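Local coordinates for D-alanyl-lipoteichoic acid synthetase (Streptococcus pneumoniae, PDB 3BMA), which probably takes part in adding D-alanine to lipoteichoic acid during cell wall biogenesis, as a membrane-associated member of the DltD family, at residues A81-Q86 with S272-D277; L278-T283 with R382-D387. The protein carries 1 engineered substitution. All blocks are in the same frame, centred on the assembly; numbering follows the deposited sequence.

Interaction 1. Residues A81-Q86 with S272-D277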
# COMPACT_ATOMS: atom_id res chain seq x y z
N ALA C 81 32.15 -19.85 -0.98
CA ALA C 81 31.31 -19.13 -1.93
C ALA C 81 31.51 -19.69 -3.34
O ALA C 81 32.64 -19.77 -3.83
CB ALA C 81 31.60 -17.64 -1.90
N ALA C 82 30.41 -20.11 -3.95
CA ALA C 82 30.41 -20.63 -5.32
C ALA C 82 29.41 -19.83 -6.15
O ALA C 82 29.09 -18.70 -5.81
CB ALA C 82 30.08 -22.10 -5.32
N SER C 83 28.89 -20.43 -7.22
CA SER C 83 28.10 -19.71 -8.22
C SER C 83 26.75 -19.17 -7.75
O SER C 83 26.34 -18.10 -8.19
CB SER C 83 27.93 -20.55 -9.49
OG SER C 83 29.18 -20.86 -10.08
N LEU C 84 26.08 -19.90 -6.85
CA LEU C 84 24.80 -19.43 -6.29
C LEU C 84 25.01 -18.16 -5.47
O LEU C 84 24.28 -17.18 -5.66
CB LEU C 84 24.11 -20.52 -5.47
CG LEU C 84 22.61 -20.32 -5.20
CD1 LEU C 84 21.77 -20.40 -6.47
CD2 LEU C 84 22.08 -21.31 -4.19
N ASN C 85 26.01 -18.16 -4.59
CA ASN C 85 26.40 -16.95 -3.86
C ASN C 85 26.74 -15.78 -4.77
O ASN C 85 26.26 -14.66 -4.56
CB ASN C 85 27.58 -17.23 -2.92
CG ASN C 85 27.14 -17.56 -1.51
OD1 ASN C 85 26.26 -16.91 -0.94
ND2 ASN C 85 27.77 -18.57 -0.93
N GLN C 86 27.56 -16.04 -5.79
CA GLN C 86 28.00 -15.01 -6.72
C GLN C 86 26.83 -14.40 -7.48
O GLN C 86 26.72 -13.19 -7.58
CB GLN C 86 29.07 -15.53 -7.70
CG GLN C 86 30.41 -15.97 -7.07
CD GLN C 86 31.21 -14.84 -6.43
OE1 GLN C 86 30.86 -13.66 -6.52
NE2 GLN C 86 32.30 -15.21 -5.76
N SER C 272 27.17 -32.86 -10.38
CA SER C 272 27.03 -31.73 -9.45
C SER C 272 25.85 -30.82 -9.76
O SER C 272 25.54 -30.60 -10.93
CB SER C 272 28.30 -30.88 -9.47
OG SER C 272 28.38 -30.09 -8.30
N PRO C 273 25.19 -30.29 -8.70
CA PRO C 273 24.24 -29.18 -8.87
C PRO C 273 24.93 -27.85 -9.22
O PRO C 273 24.27 -26.92 -9.70
CB PRO C 273 23.56 -29.10 -7.50
CG PRO C 273 24.55 -29.66 -6.55
CD PRO C 273 25.27 -30.74 -7.30
N GLU C 274 26.25 -27.77 -9.00
CA GLU C 274 27.07 -26.61 -9.33
C GLU C 274 27.13 -26.30 -10.84
O GLU C 274 27.40 -25.17 -11.24
CB GLU C 274 28.48 -26.79 -8.74
CG GLU C 274 29.46 -25.62 -8.92
CD GLU C 274 29.10 -24.37 -8.14
OE1 GLU C 274 28.46 -24.48 -7.07
OE2 GLU C 274 29.48 -23.28 -8.59
N TYR C 275 26.86 -27.31 -11.67
CA TYR C 275 26.72 -27.10 -13.11
C TYR C 275 25.48 -26.27 -13.44
O TYR C 275 25.51 -25.45 -14.36
CB TYR C 275 26.67 -28.44 -13.86
CG TYR C 275 27.99 -29.18 -13.90
CD1 TYR C 275 28.21 -30.28 -13.08
CD2 TYR C 275 29.01 -28.79 -14.76
CE1 TYR C 275 29.42 -30.97 -13.10
CE2 TYR C 275 30.22 -29.47 -14.80
CZ TYR C 275 30.42 -30.56 -13.96
OH TYR C 275 31.61 -31.23 -13.99
N ASN C 276 24.40 -26.49 -12.70
CA ASN C 276 23.18 -25.70 -12.88
C ASN C 276 23.31 -24.32 -12.23
O ASN C 276 22.71 -23.36 -12.71
CB ASN C 276 21.95 -26.41 -12.34
CG ASN C 276 21.77 -27.82 -12.86
OD1 ASN C 276 21.33 -28.70 -12.12
ND2 ASN C 276 22.09 -28.05 -14.13
N ASP C 277 24.08 -24.23 -11.14
CA ASP C 277 24.32 -22.95 -10.46
C ASP C 277 25.18 -22.05 -11.33
O ASP C 277 25.00 -20.83 -11.33
CB ASP C 277 25.01 -23.15 -9.10
CG ASP C 277 24.10 -23.77 -8.05
OD1 ASP C 277 22.89 -23.95 -8.30
OD2 ASP C 277 24.61 -24.09 -6.95
O HOH W 1 26.74 -22.82 -5.85

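Interaction 2. Residues L278-T283 with R382-D387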
# COMPACT_ATOMS: atom_id res chain seq x y z
N LEU C 278 26.13 -22.65 -12.06
CA LEU C 278 27.00 -21.92 -12.99
C LEU C 278 26.20 -21.28 -14.12
O LEU C 278 26.50 -20.17 -14.55
CB LEU C 278 28.09 -22.85 -13.56
CG LEU C 278 29.03 -22.34 -14.67
CD1 LEU C 278 29.99 -21.26 -14.15
CD2 LEU C 278 29.81 -23.50 -15.27
N GLN C 279 25.16 -21.98 -14.56
CA GLN C 279 24.25 -21.47 -15.59
C GLN C 279 23.50 -20.19 -15.19
O GLN C 279 23.09 -19.42 -16.05
CB GLN C 279 23.29 -22.58 -16.03
CG GLN C 279 22.53 -22.31 -17.33
CD GLN C 279 23.43 -21.97 -18.51
OE1 GLN C 279 24.57 -22.44 -18.61
NE2 GLN C 279 22.92 -21.15 -19.42
N LEU C 280 23.32 -19.96 -13.89
CA LEU C 280 22.74 -18.71 -13.39
C LEU C 280 23.66 -17.54 -13.65
O LEU C 280 23.23 -16.50 -14.15
CB LEU C 280 22.44 -18.81 -11.90
CG LEU C 280 21.27 -19.69 -11.49
CD1 LEU C 280 21.25 -19.86 -10.00
CD2 LEU C 280 19.96 -19.08 -11.96
N VAL C 281 24.93 -17.72 -13.30
CA VAL C 281 25.97 -16.72 -13.52
C VAL C 281 26.12 -16.37 -15.01
O VAL C 281 26.07 -15.20 -15.38
CB VAL C 281 27.31 -17.22 -12.92
CG1 VAL C 281 28.51 -16.45 -13.46
CG2 VAL C 281 27.27 -17.13 -11.40
N LEU C 282 26.24 -17.40 -15.86
CA LEU C 282 26.43 -17.22 -17.31
C LEU C 282 25.27 -16.48 -17.96
O LEU C 282 25.50 -15.65 -18.84
CB LEU C 282 26.65 -18.57 -18.00
CG LEU C 282 27.84 -19.42 -17.53
CD1 LEU C 282 27.91 -20.73 -18.29
CD2 LEU C 282 29.15 -18.67 -17.63
N THR C 283 24.05 -16.78 -17.51
CA THR C 283 22.84 -16.07 -17.94
C THR C 283 22.90 -14.59 -17.57
O THR C 283 22.56 -13.73 -18.39
CB THR C 283 21.57 -16.71 -17.34
OG1 THR C 283 21.56 -18.11 -17.62
CG2 THR C 283 20.31 -16.08 -17.93
N ARG C 382 19.19 -26.08 -21.28
CA ARG C 382 19.34 -27.48 -20.87
C ARG C 382 20.47 -27.66 -19.85
O ARG C 382 20.58 -28.71 -19.22
CB ARG C 382 19.55 -28.39 -22.08
CG ARG C 382 18.25 -28.80 -22.77
CD ARG C 382 18.50 -29.27 -24.19
NE ARG C 382 17.24 -29.53 -24.90
CZ ARG C 382 17.13 -29.76 -26.20
NH1 ARG C 382 18.21 -29.77 -26.98
NH2 ARG C 382 15.94 -29.98 -26.74
N PHE C 383 21.29 -26.62 -19.68
CA PHE C 383 22.32 -26.61 -18.65
C PHE C 383 21.75 -26.36 -17.25
O PHE C 383 22.45 -26.55 -16.25
CB PHE C 383 23.40 -25.57 -18.97
CG PHE C 383 24.23 -25.89 -20.19
CD1 PHE C 383 24.55 -24.90 -21.11
CD2 PHE C 383 24.69 -27.18 -20.41
CE1 PHE C 383 25.33 -25.20 -22.22
CE2 PHE C 383 25.47 -27.49 -21.52
CZ PHE C 383 25.78 -26.49 -22.43
N PHE C 384 20.49 -25.93 -17.18
CA PHE C 384 19.75 -25.83 -15.92
C PHE C 384 19.21 -27.19 -15.45
O PHE C 384 18.89 -27.35 -14.27
CB PHE C 384 18.57 -24.86 -16.04
CG PHE C 384 18.95 -23.41 -15.93
CD1 PHE C 384 18.70 -22.52 -16.97
CD2 PHE C 384 19.55 -22.92 -14.77
CE1 PHE C 384 19.04 -21.18 -16.86
CE2 PHE C 384 19.91 -21.59 -14.66
CZ PHE C 384 19.64 -20.71 -15.70
N SER C 385 19.10 -28.14 -16.37
CA SER C 385 18.46 -29.43 -16.11
C SER C 385 19.31 -30.39 -15.28
O SER C 385 20.53 -30.25 -15.20
CB SER C 385 18.06 -30.10 -17.43
OG SER C 385 19.18 -30.71 -18.05
N LYS C 386 18.63 -31.37 -14.68
CA LYS C 386 19.26 -32.44 -13.92
C LYS C 386 20.03 -33.39 -14.85
O LYS C 386 21.00 -34.03 -14.43
CB LYS C 386 18.20 -33.20 -13.12
CG LYS C 386 18.71 -33.97 -11.90
CD LYS C 386 18.92 -35.46 -12.18
CE LYS C 386 17.60 -36.21 -12.35
NZ LYS C 386 17.81 -37.62 -12.79
N ASP C 387 19.59 -33.46 -16.11
CA ASP C 387 20.26 -34.23 -17.15
C ASP C 387 21.69 -33.77 -17.37
O ASP C 387 22.60 -34.59 -17.48
CB ASP C 387 19.48 -34.15 -18.48
CG ASP C 387 18.10 -34.79 -18.40
OD1 ASP C 387 17.71 -35.46 -19.38
OD2 ASP C 387 17.40 -34.62 -17.37

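Interaction 1. Residues A81-Q86 with S272-D277
Glu274 extends its chain with CG anti to the backbone N (chi1 -177°) and then bends at chi2 (68°). This swings the carboxylate across to the start of helix 83-90, onto Ala82 and Ser83. Ser83 holds OG anti to its own carbonyl carbon and beside its own N. Both donors of the residue therefore reach the same oxygen. Glu274 OE2 accepts from Ser83 N at 3.2 Å, through the lone pair on the side of the other carboxylate oxygen. The Ser83 OG bond to Glu274 OE2 is shorter, at 2.9 Å, and comes nearly in line with the C-O bond. Two bonds thus fix this oxygen, and Tyr104 OH is a further partner of Ser83 OG. The other oxygen, Glu274 OE1, rests against the methyl group of Ala82, with Glu274 OE1 to Ala82 CB at 3.4 Å.

A water continues the polar seam. It accepts from Leu84 N and lies 2.7 Å from both Glu274 OE1 and Asp277 OD2. Asp277 packs its CB 3.9 Å from Ser83 CB, while Leu84 CB touches Asp277 OD2. The Asp277 carboxylate is held mainly from helix 141-153, by Tyr145 OH at OD1 and a salt bridge from Arg149 at OD2. The positive charge of Arg149 would offset some of the negative charge collected here.

The seam is buried. Ser272 OG accepts from Glu274 N, a capping bond just before the turn into helix 274-287. Glu274 OE2 and the water take N-H groups at the start of helix 83-90, those of Ser83 and Leu84, where the helix dipole would also favour negative charge. A glutamate and a water serving such N-H groups join two helices of the parallel-sheet alpha/beta fold of the SGNH hydrolase clan.

Interaction 2. Residues L278-T283 with R382-D387
The carbonyl oxygen of Gln279 is gripped by two donors of Thr283, and the Phe384 ring lies against both residues. Thr283 OG1 gives the shorter bond, 2.6 Å to Gln279 O, arriving nearly in line with the carbonyl. Thr283 N gives the ordinary helical bond to the same oxygen. The contact packs a C-terminal segment of the chain on helix 274-287, which leads into strand 291-296 of the alpha/beta fold.

Gln279 carries most of the helix side of the contact. CG is anti to the backbone N (chi1 -165°), and the chain then bends at chi2. CG is thereby placed over the centre of the Phe384 ring, 3.6 Å from its centroid and only 8° off the ring normal. This is a CH-pi contact on one face. The amide stands almost perpendicular to that ring, with the planes 89° apart. Its oxygen turns to the other phenylalanine, and Gln279 OE1 lies 3.4 Å from Phe383 CB. Both ends of the buried amide are satisfied by Gln324 of helix 311-326 and Gln328 of the loop after it: Gln324 NE2 donates to Gln279 OE1, and Gln279 NE2 donates to Gln328 OE1. These bonds fix the amide's rotation.

Leu280 reaches the rim of the Phe384 ring. Its CG lies at the edge, in the ring plane, and Leu280 CD2 is 3.7 Å from Phe384 CE2. Thr283 OG1 comes in obliquely, 3.8 Å from Phe384 CZ. Phe383 itself points away at its tip, towards helix 311-326, and meets Trp388 edge to face. Just beyond the two rings the chain turns into helix 386-389. Ser385 is the N-cap there: Ser385 OG donates to Arg382 O at 2.7 Å and also bonds to Trp388 N.

How the interactions relate
Both interactions use helix 274-287, and their centres are about 9 Å apart. Interaction 1 lies near the beginning of the helix. Interaction 2 uses the turns that follow. Asn276 ties them together: Asn276 ND2 is 2.6 Å from Phe383 O and 2.9 Å from Ser385 O, both probable hydrogen bonds. The segment 382-387 is thus held by the start of the helix as well as by its middle. Helix 83-90 also spans both contacts, since Ser83 O meets Val281 CG2 at 3.5 Å and Leu84 touches Leu280. Tyr145 of helix 141-153 bridges them too, bonding to Asp277 and packing against Leu280.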